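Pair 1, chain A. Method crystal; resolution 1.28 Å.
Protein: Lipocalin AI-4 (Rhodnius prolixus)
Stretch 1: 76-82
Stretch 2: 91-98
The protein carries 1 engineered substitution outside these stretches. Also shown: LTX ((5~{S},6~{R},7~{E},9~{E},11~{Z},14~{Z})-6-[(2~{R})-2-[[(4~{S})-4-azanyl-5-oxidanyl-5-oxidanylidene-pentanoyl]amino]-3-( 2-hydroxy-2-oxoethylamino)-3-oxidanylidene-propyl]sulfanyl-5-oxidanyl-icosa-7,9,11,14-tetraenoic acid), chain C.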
# COMPACT_ATOMS: atom_id res chain seq x y z
N GLN A 76 -12.64 -9.38 -1.12
CA GLN A 76 -12.55 -8.77 -2.44
C GLN A 76 -11.66 -7.53 -2.43
O GLN A 76 -11.81 -6.66 -1.58
CB GLN A 76 -13.95 -8.42 -2.93
CG GLN A 76 -14.03 -7.95 -4.36
CD GLN A 76 -15.45 -7.63 -4.76
OE1 GLN A 76 -16.23 -8.53 -5.08
NE2 GLN A 76 -15.81 -6.35 -4.72
N GLY A 77 -10.72 -7.49 -3.37
CA GLY A 77 -9.82 -6.36 -3.50
C GLY A 77 -8.52 -6.51 -2.74
O GLY A 77 -7.57 -5.76 -2.99
N PHE A 78 -8.45 -7.46 -1.82
CA PHE A 78 -7.25 -7.60 -1.00
C PHE A 78 -6.23 -8.56 -1.59
O PHE A 78 -6.56 -9.57 -2.24
CB PHE A 78 -7.62 -8.06 0.42
CG PHE A 78 -7.94 -6.91 1.34
CD1 PHE A 78 -9.22 -6.39 1.39
CD2 PHE A 78 -6.96 -6.34 2.14
CE1 PHE A 78 -9.51 -5.32 2.24
CE2 PHE A 78 -7.25 -5.28 2.96
CZ PHE A 78 -8.52 -4.78 3.02
N TYR A 79 -4.98 -8.23 -1.31
CA TYR A 79 -3.82 -9.01 -1.69
C TYR A 79 -3.00 -9.33 -0.45
O TYR A 79 -2.92 -8.52 0.47
CB TYR A 79 -2.96 -8.24 -2.70
CG TYR A 79 -3.64 -8.09 -4.03
CD1 TYR A 79 -4.56 -7.07 -4.24
CD2 TYR A 79 -3.41 -8.99 -5.06
CE1 TYR A 79 -5.21 -6.94 -5.44
CE2 TYR A 79 -4.05 -8.86 -6.27
CZ TYR A 79 -4.94 -7.84 -6.46
OH TYR A 79 -5.59 -7.72 -7.67
N SER A 80 -2.39 -10.51 -0.45
CA SER A 80 -1.43 -10.91 0.57
C SER A 80 -0.05 -10.93 -0.05
O SER A 80 0.14 -11.56 -1.10
CB SER A 80 -1.78 -12.28 1.14
OG SER A 80 -0.78 -12.76 2.01
N PHE A 81 0.90 -10.26 0.58
CA PHE A 81 2.28 -10.26 0.11
C PHE A 81 3.18 -10.94 1.11
O PHE A 81 3.20 -10.58 2.29
CB PHE A 81 2.74 -8.83 -0.16
CG PHE A 81 2.20 -8.27 -1.43
CD1 PHE A 81 2.86 -8.47 -2.63
CD2 PHE A 81 0.99 -7.58 -1.45
CE1 PHE A 81 2.34 -7.98 -3.82
CE2 PHE A 81 0.48 -7.08 -2.65
CZ PHE A 81 1.16 -7.29 -3.83
N GLN A 82 3.92 -11.92 0.62
CA GLN A 82 4.93 -12.59 1.40
C GLN A 82 6.27 -11.96 1.07
O GLN A 82 6.70 -12.01 -0.07
CB GLN A 82 4.95 -14.09 1.10
CG GLN A 82 5.78 -14.90 2.07
CD GLN A 82 5.32 -14.72 3.50
OE1 GLN A 82 4.12 -14.63 3.76
NE2 GLN A 82 6.27 -14.67 4.43
N PHE A 91 8.05 -11.43 6.43
CA PHE A 91 6.78 -11.02 6.98
C PHE A 91 5.69 -11.13 5.93
O PHE A 91 5.97 -11.27 4.74
CB PHE A 91 6.86 -9.59 7.54
CG PHE A 91 7.18 -8.53 6.51
CD1 PHE A 91 8.49 -8.24 6.17
CD2 PHE A 91 6.16 -7.82 5.90
CE1 PHE A 91 8.78 -7.26 5.24
CE2 PHE A 91 6.45 -6.84 4.96
CZ PHE A 91 7.76 -6.56 4.63
N THR A 92 4.44 -11.06 6.39
CA THR A 92 3.28 -11.09 5.50
C THR A 92 2.52 -9.80 5.69
O THR A 92 2.25 -9.40 6.82
CB THR A 92 2.37 -12.28 5.79
OG1 THR A 92 3.15 -13.49 5.78
CG2 THR A 92 1.25 -12.39 4.76
N SER A 93 2.20 -9.13 4.59
CA SER A 93 1.49 -7.86 4.61
C SER A 93 0.28 -7.91 3.68
O SER A 93 0.34 -8.53 2.62
CB SER A 93 2.42 -6.74 4.19
OG SER A 93 1.77 -5.48 4.19
N TYR A 94 -0.82 -7.28 4.07
CA TYR A 94 -2.06 -7.28 3.29
C TYR A 94 -2.37 -5.88 2.80
O TYR A 94 -2.10 -4.90 3.49
CB TYR A 94 -3.23 -7.81 4.13
CG TYR A 94 -3.00 -9.22 4.61
CD1 TYR A 94 -2.17 -9.48 5.71
CD2 TYR A 94 -3.56 -10.30 3.94
CE1 TYR A 94 -1.92 -10.78 6.12
CE2 TYR A 94 -3.32 -11.59 4.36
CZ TYR A 94 -2.50 -11.82 5.45
OH TYR A 94 -2.27 -13.10 5.87
N MET A 95 -2.96 -5.78 1.62
CA MET A 95 -3.29 -4.48 1.08
C MET A 95 -4.49 -4.52 0.15
O MET A 95 -4.80 -5.56 -0.44
CB MET A 95 -2.08 -3.91 0.35
CG MET A 95 -1.62 -4.82 -0.76
SD MET A 95 -1.19 -3.92 -2.23
CE MET A 95 -2.85 -3.39 -2.38
N ALA A 96 -5.14 -3.37 0.00
CA ALA A 96 -6.19 -3.20 -1.00
C ALA A 96 -6.02 -1.83 -1.62
O ALA A 96 -5.66 -0.87 -0.92
CB ALA A 96 -7.56 -3.34 -0.37
N VAL A 97 -6.28 -1.71 -2.91
CA VAL A 97 -6.26 -0.41 -3.58
C VAL A 97 -7.64 0.23 -3.41
O VAL A 97 -8.63 -0.24 -3.97
CB VAL A 97 -5.91 -0.54 -5.07
CG1 VAL A 97 -5.89 0.83 -5.73
CG2 VAL A 97 -4.55 -1.21 -5.22
N VAL A 98 -7.71 1.29 -2.63
CA VAL A 98 -8.96 1.96 -2.35
C VAL A 98 -9.44 2.77 -3.55
O VAL A 98 -10.61 2.71 -3.92
CB VAL A 98 -8.83 2.86 -1.11
CG1 VAL A 98 -10.13 3.57 -0.82
CG2 VAL A 98 -8.39 2.02 0.10
O2 LTX C . 1.47 -0.33 6.89
C1 LTX C . 2.10 0.54 7.54
O1 LTX C . 2.65 1.52 6.99
C2 LTX C . 2.18 0.39 9.04
C3 LTX C . 3.59 -0.04 9.44
C4 LTX C . 4.08 -1.17 8.53
C5 LTX C . 5.36 -1.78 9.08
O3 LTX C . 6.46 -0.87 8.93
C6 LTX C . 5.69 -3.10 8.40
C7 LTX C . 5.98 -2.90 6.92
C8 LTX C . 5.20 -3.42 5.95
C9 LTX C . 5.54 -3.22 4.54
C10 LTX C . 4.96 -3.87 3.52
C11 LTX C . 5.38 -3.61 2.14
C12 LTX C . 4.88 -4.16 1.03
C13 LTX C . 3.76 -5.19 0.98
C14 LTX C . 2.40 -4.54 1.13
C15 LTX C . 1.79 -3.88 0.15
C16 LTX C . 2.39 -3.72 -1.22
C17 LTX C . 2.02 -2.35 -1.80
C18 LTX C . 2.45 -2.28 -3.26
C19 LTX C . 2.39 -0.86 -3.80
C20 LTX C . 2.79 -0.82 -5.26
O32 LTX C . 11.27 -2.38 5.18
C21 LTX C . 10.40 -2.91 5.90
O31 LTX C . 9.29 -2.39 6.12
CA3 LTX C . 10.72 -4.24 6.52
N3 LTX C . 9.58 -4.72 7.28
C22 LTX C . 9.65 -5.71 8.17
O33 LTX C . 10.70 -6.27 8.40
CA2 LTX C . 8.41 -6.14 8.90
CB2 LTX C . 7.17 -5.36 8.47
SG2 LTX C . 7.08 -3.78 9.27
N2 LTX C . 8.61 -6.09 10.33
CD1 LTX C . 8.31 -7.11 11.12
OE1 LTX C . 7.53 -7.99 10.79
CG1 LTX C . 9.01 -7.10 12.46
CB1 LTX C . 8.38 -8.09 13.42
CA1 LTX C . 8.73 -7.71 14.85
N1 LTX C . 8.44 -6.28 15.07
C23 LTX C . 10.18 -7.96 15.13
O11 LTX C . 10.88 -7.01 15.54
O12 LTX C . 10.63 -9.12 14.95
O HOH W 1 -6.94 -3.85 -4.71
O HOH W 2 -1.79 -14.67 3.73
O HOH W 3 5.91 -14.40 7.16

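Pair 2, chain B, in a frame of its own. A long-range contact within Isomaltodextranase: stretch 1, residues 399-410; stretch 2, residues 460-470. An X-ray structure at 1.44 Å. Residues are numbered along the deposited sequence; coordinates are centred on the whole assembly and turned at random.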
# COMPACT_ATOMS: atom_id res chain seq x y z
N GLN B 399 -4.79 -13.85 0.99
CA GLN B 399 -5.79 -14.54 0.21
C GLN B 399 -6.18 -13.74 -0.98
O GLN B 399 -6.35 -12.51 -0.90
CB GLN B 399 -7.02 -14.81 1.06
CG GLN B 399 -7.99 -15.77 0.42
CD GLN B 399 -9.03 -16.28 1.42
OE1 GLN B 399 -9.33 -15.66 2.46
NE2 GLN B 399 -9.55 -17.47 1.12
N LEU B 400 -6.35 -14.41 -2.11
CA LEU B 400 -6.82 -13.81 -3.31
C LEU B 400 -8.35 -13.84 -3.37
O LEU B 400 -8.97 -14.67 -2.69
CB LEU B 400 -6.24 -14.52 -4.54
CG LEU B 400 -4.72 -14.45 -4.86
CD1 LEU B 400 -4.28 -13.00 -4.84
CD2 LEU B 400 -3.88 -15.26 -3.92
N PRO B 401 -8.92 -12.98 -4.21
CA PRO B 401 -10.40 -12.95 -4.32
C PRO B 401 -11.03 -14.29 -4.66
O PRO B 401 -12.12 -14.58 -4.15
CB PRO B 401 -10.62 -11.90 -5.40
CG PRO B 401 -9.46 -10.95 -5.25
CD PRO B 401 -8.30 -11.89 -4.99
N ASP B 402 -10.35 -15.13 -5.45
CA ASP B 402 -10.90 -16.46 -5.78
C ASP B 402 -10.75 -17.50 -4.67
O ASP B 402 -11.11 -18.69 -4.86
CB ASP B 402 -10.35 -16.97 -7.12
CG ASP B 402 -8.88 -17.39 -7.06
OD1 ASP B 402 -8.29 -17.38 -5.97
OD2 ASP B 402 -8.36 -17.75 -8.12
N GLY B 403 -10.22 -17.11 -3.51
CA GLY B 403 -10.07 -17.97 -2.38
C GLY B 403 -8.72 -18.69 -2.25
O GLY B 403 -8.43 -19.28 -1.22
N SER B 404 -7.91 -18.64 -3.32
CA SER B 404 -6.55 -19.17 -3.24
C SER B 404 -5.68 -18.23 -2.41
O SER B 404 -6.12 -17.16 -2.04
CB SER B 404 -5.95 -19.37 -4.63
OG SER B 404 -5.82 -18.18 -5.36
N TRP B 405 -4.45 -18.67 -2.15
CA TRP B 405 -3.54 -17.93 -1.29
C TRP B 405 -2.15 -17.82 -1.89
O TRP B 405 -1.70 -18.69 -2.63
CB TRP B 405 -3.38 -18.66 0.03
CG TRP B 405 -4.65 -18.73 0.88
CD1 TRP B 405 -5.80 -19.46 0.61
CD2 TRP B 405 -4.88 -18.04 2.11
NE1 TRP B 405 -6.71 -19.24 1.62
CE2 TRP B 405 -6.18 -18.38 2.54
CE3 TRP B 405 -4.13 -17.15 2.89
CZ2 TRP B 405 -6.73 -17.88 3.72
CZ3 TRP B 405 -4.68 -16.66 4.08
CH2 TRP B 405 -5.96 -17.02 4.47
N GLY B 406 -1.48 -16.75 -1.50
CA GLY B 406 -0.03 -16.65 -1.63
C GLY B 406 0.58 -16.84 -0.24
O GLY B 406 0.16 -16.19 0.72
N VAL B 407 1.57 -17.74 -0.13
CA VAL B 407 2.25 -18.01 1.12
C VAL B 407 3.75 -17.85 0.89
O VAL B 407 4.30 -18.46 -0.04
CB VAL B 407 1.94 -19.45 1.64
CG1 VAL B 407 2.73 -19.78 2.89
CG2 VAL B 407 0.43 -19.62 1.84
N ALA B 408 4.42 -17.04 1.72
CA ALA B 408 5.87 -16.78 1.57
C ALA B 408 6.60 -17.02 2.87
O ALA B 408 6.15 -16.64 3.95
CB ALA B 408 6.09 -15.37 1.07
N LEU B 409 7.74 -17.71 2.77
CA LEU B 409 8.53 -18.13 3.90
C LEU B 409 9.96 -17.57 3.71
O LEU B 409 10.49 -17.65 2.60
CB LEU B 409 8.58 -19.64 3.99
CG LEU B 409 7.25 -20.38 3.99
CD1 LEU B 409 7.46 -21.88 3.87
CD2 LEU B 409 6.42 -20.07 5.22
N PHE B 410 10.53 -17.01 4.79
CA PHE B 410 11.80 -16.29 4.71
C PHE B 410 12.73 -16.77 5.80
O PHE B 410 12.30 -17.07 6.90
CB PHE B 410 11.57 -14.78 4.87
CG PHE B 410 10.71 -14.18 3.81
CD1 PHE B 410 11.25 -13.69 2.64
CD2 PHE B 410 9.34 -14.07 4.01
CE1 PHE B 410 10.46 -13.18 1.64
CE2 PHE B 410 8.55 -13.50 3.03
CZ PHE B 410 9.10 -13.05 1.85
N SER B 460 14.37 -17.79 0.55
CA SER B 460 12.95 -17.76 0.77
C SER B 460 12.26 -18.71 -0.20
O SER B 460 12.90 -19.25 -1.12
CB SER B 460 12.43 -16.33 0.61
OG SER B 460 12.73 -15.83 -0.67
N ALA B 461 10.96 -18.89 0.01
CA ALA B 461 10.13 -19.68 -0.87
C ALA B 461 8.75 -19.04 -0.93
O ALA B 461 8.31 -18.45 0.06
CB ALA B 461 10.01 -21.09 -0.38
N ILE B 462 8.11 -19.12 -2.09
CA ILE B 462 6.77 -18.58 -2.24
C ILE B 462 5.91 -19.57 -3.01
O ILE B 462 6.36 -20.22 -3.98
CB ILE B 462 6.80 -17.16 -2.88
CG1 ILE B 462 5.50 -16.40 -2.70
CG2 ILE B 462 7.24 -17.19 -4.32
CD1 ILE B 462 5.58 -14.92 -3.03
N PHE B 463 4.67 -19.69 -2.54
CA PHE B 463 3.76 -20.76 -2.98
C PHE B 463 2.41 -20.16 -3.35
O PHE B 463 1.93 -19.21 -2.71
CB PHE B 463 3.53 -21.78 -1.86
CG PHE B 463 4.78 -22.41 -1.33
CD1 PHE B 463 5.30 -23.59 -1.90
CD2 PHE B 463 5.45 -21.84 -0.26
CE1 PHE B 463 6.44 -24.16 -1.41
CE2 PHE B 463 6.60 -22.41 0.23
CZ PHE B 463 7.08 -23.58 -0.34
N ARG B 464 1.78 -20.74 -4.37
CA ARG B 464 0.33 -20.57 -4.57
C ARG B 464 -0.32 -21.77 -3.91
O ARG B 464 0.02 -22.91 -4.25
CB ARG B 464 -0.02 -20.52 -6.05
CG ARG B 464 -1.53 -20.48 -6.35
CD ARG B 464 -2.20 -19.15 -6.07
NE ARG B 464 -1.81 -18.16 -7.05
CZ ARG B 464 -2.59 -17.20 -7.55
NH1 ARG B 464 -3.83 -17.03 -7.16
NH2 ARG B 464 -2.09 -16.36 -8.43
N VAL B 465 -1.25 -21.52 -2.98
CA VAL B 465 -2.01 -22.55 -2.31
C VAL B 465 -3.48 -22.43 -2.70
O VAL B 465 -4.09 -21.36 -2.62
CB VAL B 465 -1.85 -22.44 -0.78
CG1 VAL B 465 -2.65 -23.54 -0.08
CG2 VAL B 465 -0.37 -22.50 -0.39
N THR B 466 -4.01 -23.53 -3.23
CA THR B 466 -5.35 -23.54 -3.80
C THR B 466 -6.22 -24.58 -3.09
O THR B 466 -6.14 -25.79 -3.39
CB THR B 466 -5.30 -23.82 -5.31
OG1 THR B 466 -4.36 -22.95 -5.96
CG2 THR B 466 -6.67 -23.62 -5.97
N PRO B 467 -7.03 -24.14 -2.12
CA PRO B 467 -8.00 -25.03 -1.46
C PRO B 467 -8.96 -25.63 -2.48
O PRO B 467 -9.40 -24.93 -3.38
CB PRO B 467 -8.75 -24.07 -0.53
CG PRO B 467 -7.74 -23.02 -0.19
CD PRO B 467 -7.01 -22.81 -1.48
N PRO B 468 -9.28 -26.92 -2.32
CA PRO B 468 -10.42 -27.47 -3.06
C PRO B 468 -11.71 -26.88 -2.51
O PRO B 468 -11.77 -26.51 -1.33
CB PRO B 468 -10.32 -28.97 -2.80
CG PRO B 468 -9.63 -29.10 -1.51
CD PRO B 468 -8.74 -27.88 -1.34
N LYS B 469 -12.73 -26.77 -3.35
CA LYS B 469 -14.03 -26.24 -2.92
C LYS B 469 -15.13 -27.29 -3.07
O LYS B 469 -15.43 -27.71 -4.18
CB LYS B 469 -14.39 -25.01 -3.76
CG LYS B 469 -13.42 -23.85 -3.57
CD LYS B 469 -13.77 -22.69 -4.47
CE LYS B 469 -12.82 -21.53 -4.26
NZ LYS B 469 -13.33 -20.30 -4.93
N MET B 470 -15.69 -27.72 -1.95
CA MET B 470 -16.92 -28.52 -1.96
C MET B 470 -18.08 -27.58 -2.27
O MET B 470 -18.23 -26.55 -1.61
CB MET B 470 -17.16 -29.18 -0.60
CG MET B 470 -16.28 -30.39 -0.30
SD MET B 470 -16.63 -31.05 1.35
CE MET B 470 -15.30 -32.24 1.52
O HOH W 4 -6.29 -15.87 -8.22

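Both pairs are two neighbouring antiparallel strands, and 14 central residues superpose with an RMSD of 0.7 Å over N, CA and C. The strand directions differ by 150° in pair 1 and 164° in pair 2. Tyr79(A) matches Trp405(B) and Met95(A) matches Val465(B); each couple is a hydrogen-bonded pair, with Tyr79(A) N to Met95(A) O at 2.8 Å and Trp405(B) N to Val465(B) O at 2.8 Å. Two residues on, Phe81(A) with Ser93(A) and Val407(B) with Phe463(B) repeat the pattern. These bonds use backbone atoms alone, so the register tolerates very different side chains.

The face carrying Tyr79(A), Phe81(A), Ser93(A) and Met95(A) is where bulk is redistributed. At the Phe81(A)-Ser93(A) pair the ring is on the first strand, beside that of Tyr79(A); Phe81(A) CE2 lies 3.6 Å from Met95(A) SD, while its partner Ser93(A) is small. Flexible Met95(A) and slender Ser93(A) suit a wall that also lines the ligand: Ser93(A) OG lies 3.3 Å from LTX C14, and LTX C16 sits over one face of the Phe81(A) ring. At the matching Val407(B)-Phe463(B) pair the ring is on the second strand, while Trp405(B) keeps a ring in the place of Tyr79(A). Branched Val407(B) and Val465(B) meet compactly, CG2 to CG2 at 3.7 Å, and Leu409(B) CD1 reaches Phe463(B) CE2 at 3.8 Å.

On the other face, Ser80(A) matches Gly406(B), and Tyr94(A) matches Arg464(B). Ser80(A) CB packs 3.6 Å from Tyr94(A) CE2, and a water joins Ser80(A) OG to Tyr94(A) OH, so the tyrosine offers both a ring and a polar tip. Arg464(B) instead bends back, with chi2 and chi3 both p, so that NH1 donates to Ser404(B) OG at 2.9 Å. Ser404(B) occupies the position of Phe78(A), which solves its packing with a ring: Ala96(A) CB stands 3.6 Å from the Phe78(A) ring centroid, over the face. Farther along, Thr92(A) OG1 donates to Gln82(A) OE1 at 2.5 Å, whereas the matching Ile462(B) and Ala408(B) make an apolar contact, CG1 to CB at 4.0 Å.

Gly77(A) and Gly403(B) also match. Both have phi 93°, with psi of -15° and -12°, and a CB there would be jammed against the preceding carbonyl oxygen, which suits glycine. Nearby, the long Lys469(B) side chain extends until NZ donates to Asp402(B) O at 2.7 Å; in pair 1, a water accepts from Val97(A) N and donates to Gly77(A) O.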